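Local coordinates for protein toll-like receptor 13 (Mus musculus, PDB 4Z0C) that recognises and binds bacterial 23S rRNA as an innate immune receptor, signalling through MYD88 and TRAF6 to activate NF-kappa-B, at residues E390-A401 / T414-N425. Residues are numbered along the deposited sequence; the frame is centred on the assembly and turned at random.
Sequences ELNNLAFSGLFA and TIDRYSFTQFPN
F423 turns the edge of its ring toward the face of F396 in an offset edge-to-face pair, centroids 5.9 Å apart and planes at 63°. F423 CZ sits 3.4 Å from F396 CB, while F423 CE1 packs against L399 CB at 3.9 Å, these last two side chains running side by side. F396 also meets the ring of F372, nearly parallel, in the preceding loop. Toward the start of the loops, L391 CD1 bridges I415 CG2 and the ring of F420.

Outside this apolar layer lies Q422. Its CB rests 3.4 Å from F396 O, and a bend at chi2 (-64°) folds the amide back over S397 CA. OE1 thereby accepts from G398 N (3.0 Å, N-H...O 152°) in its carbonyl plane, on a lone pair, gripping the type II turn F396-L399. The F400 ring crosses Q422 obliquely, with Q422 O at its edge, and P424 CD lies 3.8 Å from F400 CD1.

Polar links hold both ends. N425 ND2 gives a short, nearly straight bond to F400 O (2.6 Å), almost in line with that carbonyl, while N425 OD1 is held by K449. At the other end, water 1 joins L391 N to T414 O, and water 2 reaches S419 OG and, weakly, L391 O. D416 N also donates to S419 OG, and D416 OD1 closes an Asx turn on Y418 N.

The loops linking strands 380-382, 404-406 and 428-430 thus run alongside each other about one 24-residue repeat apart, the buried rings of F396, F420 and F423 inside, characteristic of the leucine-rich-repeat solenoid of a Toll-like receptor ectodomain.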
loop_
_atom_site.group_PDB
_atom_site.type_symbol
_atom_site.label_atom_id
_atom_site.label_comp_id
_atom_site.label_asym_id
_atom_site.label_seq_id
_atom_site.Cartn_x
_atom_site.Cartn_y
_atom_site.Cartn_z
ATOM N N GLU A 390 -4.200 18.284 16.257
ATOM C CA GLU A 390 -4.549 17.919 17.624
ATOM C C GLU A 390 -5.926 18.456 18.018
ATOM O O GLU A 390 -6.325 19.540 17.602
ATOM C CB GLU A 390 -3.486 18.471 18.587
ATOM C CG GLU A 390 -2.591 17.404 19.195
ATOM C CD GLU A 390 -1.464 17.969 20.041
ATOM O OE1 GLU A 390 -1.437 17.681 21.255
ATOM O OE2 GLU A 390 -0.607 18.698 19.492
ATOM N N LEU A 391 -6.642 17.698 18.836
ATOM C CA LEU A 391 -7.944 18.132 19.328
ATOM C C LEU A 391 -7.876 18.944 20.620
ATOM O O LEU A 391 -7.434 18.433 21.650
ATOM C CB LEU A 391 -8.822 16.911 19.570
ATOM C CG LEU A 391 -9.238 16.243 18.275
ATOM C CD1 LEU A 391 -10.073 14.997 18.585
ATOM C CD2 LEU A 391 -10.006 17.253 17.423
ATOM N N ASN A 392 -8.341 20.189 20.579
ATOM C CA ASN A 392 -8.542 20.938 21.817
ATOM C C ASN A 392 -9.830 20.489 22.465
ATOM O O ASN A 392 -10.903 20.953 22.080
ATOM C CB ASN A 392 -8.605 22.450 21.585
ATOM C CG ASN A 392 -8.954 23.217 22.868
ATOM O OD1 ASN A 392 -8.750 22.711 23.983
ATOM N ND2 ASN A 392 -9.524 24.416 22.715
ATOM N N ASN A 393 -9.710 19.623 23.467
ATOM C CA ASN A 393 -10.855 18.963 24.097
ATOM C C ASN A 393 -11.939 19.908 24.617
ATOM O O ASN A 393 -13.131 19.572 24.611
ATOM C CB ASN A 393 -10.358 18.061 25.218
ATOM C CG ASN A 393 -9.209 17.182 24.772
ATOM O OD1 ASN A 393 -9.039 16.924 23.576
ATOM N ND2 ASN A 393 -8.403 16.727 25.727
ATOM N N LEU A 394 -11.514 21.092 25.058
ATOM C CA LEU A 394 -12.421 22.083 25.634
ATOM C C LEU A 394 -13.290 22.819 24.616
ATOM O O LEU A 394 -14.269 23.460 24.994
ATOM C CB LEU A 394 -11.656 23.097 26.494
ATOM C CG LEU A 394 -11.161 22.606 27.850
ATOM C CD1 LEU A 394 -10.453 23.739 28.546
ATOM C CD2 LEU A 394 -12.328 22.116 28.694
ATOM N N ALA A 395 -12.934 22.738 23.337
ATOM C CA ALA A 395 -13.759 23.344 22.295
ATOM C C ALA A 395 -15.102 22.625 22.147
ATOM O O ALA A 395 -16.072 23.202 21.661
ATOM C CB ALA A 395 -13.023 23.374 20.966
ATOM N N PHE A 396 -15.164 21.370 22.583
ATOM C CA PHE A 396 -16.364 20.569 22.381
ATOM C C PHE A 396 -17.120 20.331 23.684
ATOM O O PHE A 396 -18.027 19.502 23.754
ATOM C CB PHE A 396 -16.010 19.232 21.719
ATOM C CG PHE A 396 -15.195 19.377 20.463
ATOM C CD1 PHE A 396 -15.778 19.827 19.294
ATOM C CD2 PHE A 396 -13.856 19.045 20.449
ATOM C CE1 PHE A 396 -15.039 19.960 18.138
ATOM C CE2 PHE A 396 -13.116 19.171 19.293
ATOM C CZ PHE A 396 -13.711 19.630 18.135
ATOM N N SER A 397 -16.747 21.085 24.707
ATOM C CA SER A 397 -17.368 20.980 26.017
ATOM C C SER A 397 -18.886 21.152 25.951
ATOM O O SER A 397 -19.390 22.168 25.461
ATOM C CB SER A 397 -16.752 22.008 26.964
ATOM O OG SER A 397 -17.160 21.765 28.294
ATOM N N GLY A 398 -19.609 20.135 26.414
ATOM C CA GLY A 398 -21.055 20.211 26.534
ATOM C C GLY A 398 -21.867 19.845 25.301
ATOM O O GLY A 398 -23.074 20.102 25.256
ATOM N N LEU A 399 -21.223 19.258 24.297
ATOM C CA LEU A 399 -21.955 18.746 23.138
ATOM C C LEU A 399 -22.554 17.364 23.399
ATOM O O LEU A 399 -22.267 16.412 22.674
ATOM C CB LEU A 399 -21.064 18.685 21.897
ATOM C CG LEU A 399 -20.649 20.016 21.282
ATOM C CD1 LEU A 399 -19.794 19.794 20.048
ATOM C CD2 LEU A 399 -21.876 20.834 20.945
ATOM N N PHE A 400 -23.417 17.266 24.405
ATOM C CA PHE A 400 -23.928 15.977 24.854
ATOM C C PHE A 400 -24.940 15.345 23.890
ATOM O O PHE A 400 -25.292 14.168 24.033
ATOM C CB PHE A 400 -24.533 16.133 26.246
ATOM C CG PHE A 400 -23.550 16.617 27.274
ATOM C CD1 PHE A 400 -22.215 16.219 27.220
ATOM C CD2 PHE A 400 -23.942 17.508 28.266
ATOM C CE1 PHE A 400 -21.294 16.673 28.160
ATOM C CE2 PHE A 400 -23.030 17.970 29.207
ATOM C CZ PHE A 400 -21.702 17.550 29.156
ATOM N N ALA A 401 -25.391 16.096 22.891
ATOM C CA ALA A 401 -26.373 15.536 21.957
ATOM C C ALA A 401 -25.749 14.961 20.687
ATOM O O ALA A 401 -26.451 14.361 19.866
ATOM C CB ALA A 401 -27.434 16.582 21.598
ATOM N N THR A 414 -2.402 12.724 16.999
ATOM C CA THR A 414 -2.534 11.990 18.248
ATOM C C THR A 414 -3.920 12.208 18.873
ATOM O O THR A 414 -4.531 13.269 18.718
ATOM C CB THR A 414 -1.412 12.398 19.243
ATOM O OG1 THR A 414 -1.326 11.458 20.323
ATOM C CG2 THR A 414 -1.641 13.799 19.773
ATOM N N ILE A 415 -4.422 11.181 19.544
ATOM C CA ILE A 415 -5.625 11.273 20.362
ATOM C C ILE A 415 -5.394 10.437 21.619
ATOM O O ILE A 415 -4.516 9.570 21.643
ATOM C CB ILE A 415 -6.882 10.721 19.615
ATOM C CG1 ILE A 415 -6.559 9.401 18.900
ATOM C CG2 ILE A 415 -7.388 11.715 18.600
ATOM C CD1 ILE A 415 -7.776 8.693 18.324
ATOM N N ASP A 416 -6.151 10.692 22.675
ATOM C CA ASP A 416 -6.070 9.827 23.852
ATOM C C ASP A 416 -7.392 9.733 24.612
ATOM O O ASP A 416 -8.435 10.187 24.127
ATOM C CB ASP A 416 -4.943 10.277 24.788
ATOM C CG ASP A 416 -5.076 11.737 25.214
ATOM O OD1 ASP A 416 -6.220 12.214 25.428
ATOM O OD2 ASP A 416 -4.022 12.407 25.338
ATOM N N ARG A 417 -7.314 9.215 25.835
ATOM C CA ARG A 417 -8.491 8.914 26.644
ATOM C C ARG A 417 -9.283 10.167 26.994
ATOM O O ARG A 417 -10.446 10.074 27.395
ATOM C CB ARG A 417 -8.086 8.206 27.942
ATOM C CG ARG A 417 -7.420 9.155 28.930
ATOM C CD ARG A 417 -7.140 8.538 30.281
ATOM N NE ARG A 417 -5.749 8.782 30.640
ATOM C CZ ARG A 417 -5.022 8.010 31.437
ATOM N NH1 ARG A 417 -5.549 6.910 31.961
ATOM N NH2 ARG A 417 -3.761 8.336 31.699
ATOM N N TYR A 418 -8.668 11.333 26.812
ATOM C CA TYR A 418 -9.322 12.589 27.176
ATOM C C TYR A 418 -9.919 13.285 25.968
ATOM O O TYR A 418 -10.458 14.376 26.084
ATOM C CB TYR A 418 -8.338 13.547 27.858
ATOM C CG TYR A 418 -7.653 12.983 29.089
ATOM C CD1 TYR A 418 -8.391 12.605 30.212
ATOM C CD2 TYR A 418 -6.265 12.877 29.146
ATOM C CE1 TYR A 418 -7.769 12.097 31.338
ATOM C CE2 TYR A 418 -5.636 12.380 30.265
ATOM C CZ TYR A 418 -6.390 11.991 31.360
ATOM O OH TYR A 418 -5.751 11.498 32.478
ATOM N N SER A 419 -9.841 12.640 24.812
ATOM C CA SER A 419 -10.205 13.295 23.565
ATOM C C SER A 419 -11.717 13.314 23.308
ATOM O O SER A 419 -12.197 14.183 22.585
ATOM C CB SER A 419 -9.498 12.616 22.389
ATOM O OG SER A 419 -8.088 12.700 22.491
ATOM N N PHE A 420 -12.462 12.361 23.879
ATOM C CA PHE A 420 -13.904 12.218 23.578
ATOM C C PHE A 420 -14.845 12.121 24.783
ATOM O O PHE A 420 -15.877 11.458 24.719
ATOM C CB PHE A 420 -14.148 11.005 22.667
ATOM C CG PHE A 420 -13.306 11.004 21.436
ATOM C CD1 PHE A 420 -13.609 11.845 20.374
ATOM C CD2 PHE A 420 -12.194 10.184 21.346
ATOM C CE1 PHE A 420 -12.815 11.859 19.246
ATOM C CE2 PHE A 420 -11.395 10.190 20.214
ATOM C CZ PHE A 420 -11.696 11.023 19.168
ATOM N N THR A 421 -14.511 12.811 25.858
ATOM C CA THR A 421 -15.293 12.759 27.088
ATOM C C THR A 421 -16.646 13.464 26.958
ATOM O O THR A 421 -17.581 13.186 27.707
ATOM C CB THR A 421 -14.483 13.390 28.226
ATOM O OG1 THR A 421 -13.231 12.704 28.322
ATOM C CG2 THR A 421 -15.224 13.300 29.558
ATOM N N GLN A 422 -16.747 14.380 26.003
ATOM C CA GLN A 422 -17.929 15.212 25.887
ATOM C C GLN A 422 -19.025 14.645 24.969
ATOM O O GLN A 422 -20.048 15.306 24.728
ATOM C CB GLN A 422 -17.506 16.601 25.411
ATOM C CG GLN A 422 -16.418 17.194 26.262
ATOM C CD GLN A 422 -16.895 17.437 27.669
ATOM O OE1 GLN A 422 -17.820 18.215 27.890
ATOM N NE2 GLN A 422 -16.285 16.754 28.631
ATOM N N PHE A 423 -18.836 13.423 24.475
ATOM C CA PHE A 423 -19.772 12.864 23.502
ATOM C C PHE A 423 -20.431 11.558 23.937
ATOM O O PHE A 423 -20.330 10.564 23.228
ATOM C CB PHE A 423 -19.059 12.626 22.167
ATOM C CG PHE A 423 -18.300 13.821 21.667
ATOM C CD1 PHE A 423 -18.875 15.074 21.669
ATOM C CD2 PHE A 423 -17.000 13.692 21.201
ATOM C CE1 PHE A 423 -18.158 16.181 21.217
ATOM C CE2 PHE A 423 -16.286 14.797 20.748
ATOM C CZ PHE A 423 -16.864 16.032 20.755
ATOM N N PRO A 424 -21.148 11.558 25.076
ATOM C CA PRO A 424 -21.730 10.294 25.555
ATOM C C PRO A 424 -22.754 9.652 24.614
ATOM O O PRO A 424 -23.034 8.464 24.782
ATOM C CB PRO A 424 -22.400 10.697 26.879
ATOM C CG PRO A 424 -22.618 12.178 26.766
ATOM C CD PRO A 424 -21.444 12.677 25.991
ATOM N N ASN A 425 -23.293 10.405 23.653
ATOM C CA ASN A 425 -24.291 9.873 22.721
ATOM C C ASN A 425 -23.765 9.610 21.317
ATOM O O ASN A 425 -24.534 9.305 20.424
ATOM C CB ASN A 425 -25.473 10.839 22.595
ATOM C CG ASN A 425 -26.395 10.787 23.781
ATOM O OD1 ASN A 425 -27.029 9.763 24.036
ATOM N ND2 ASN A 425 -26.444 11.883 24.550
HETATM O O HOH W 1 -6.065 15.279 19.885
HETATM O O HOH W 2 -6.819 15.210 22.210
HETATM O O HOH W 3 -22.845 13.037 22.469
#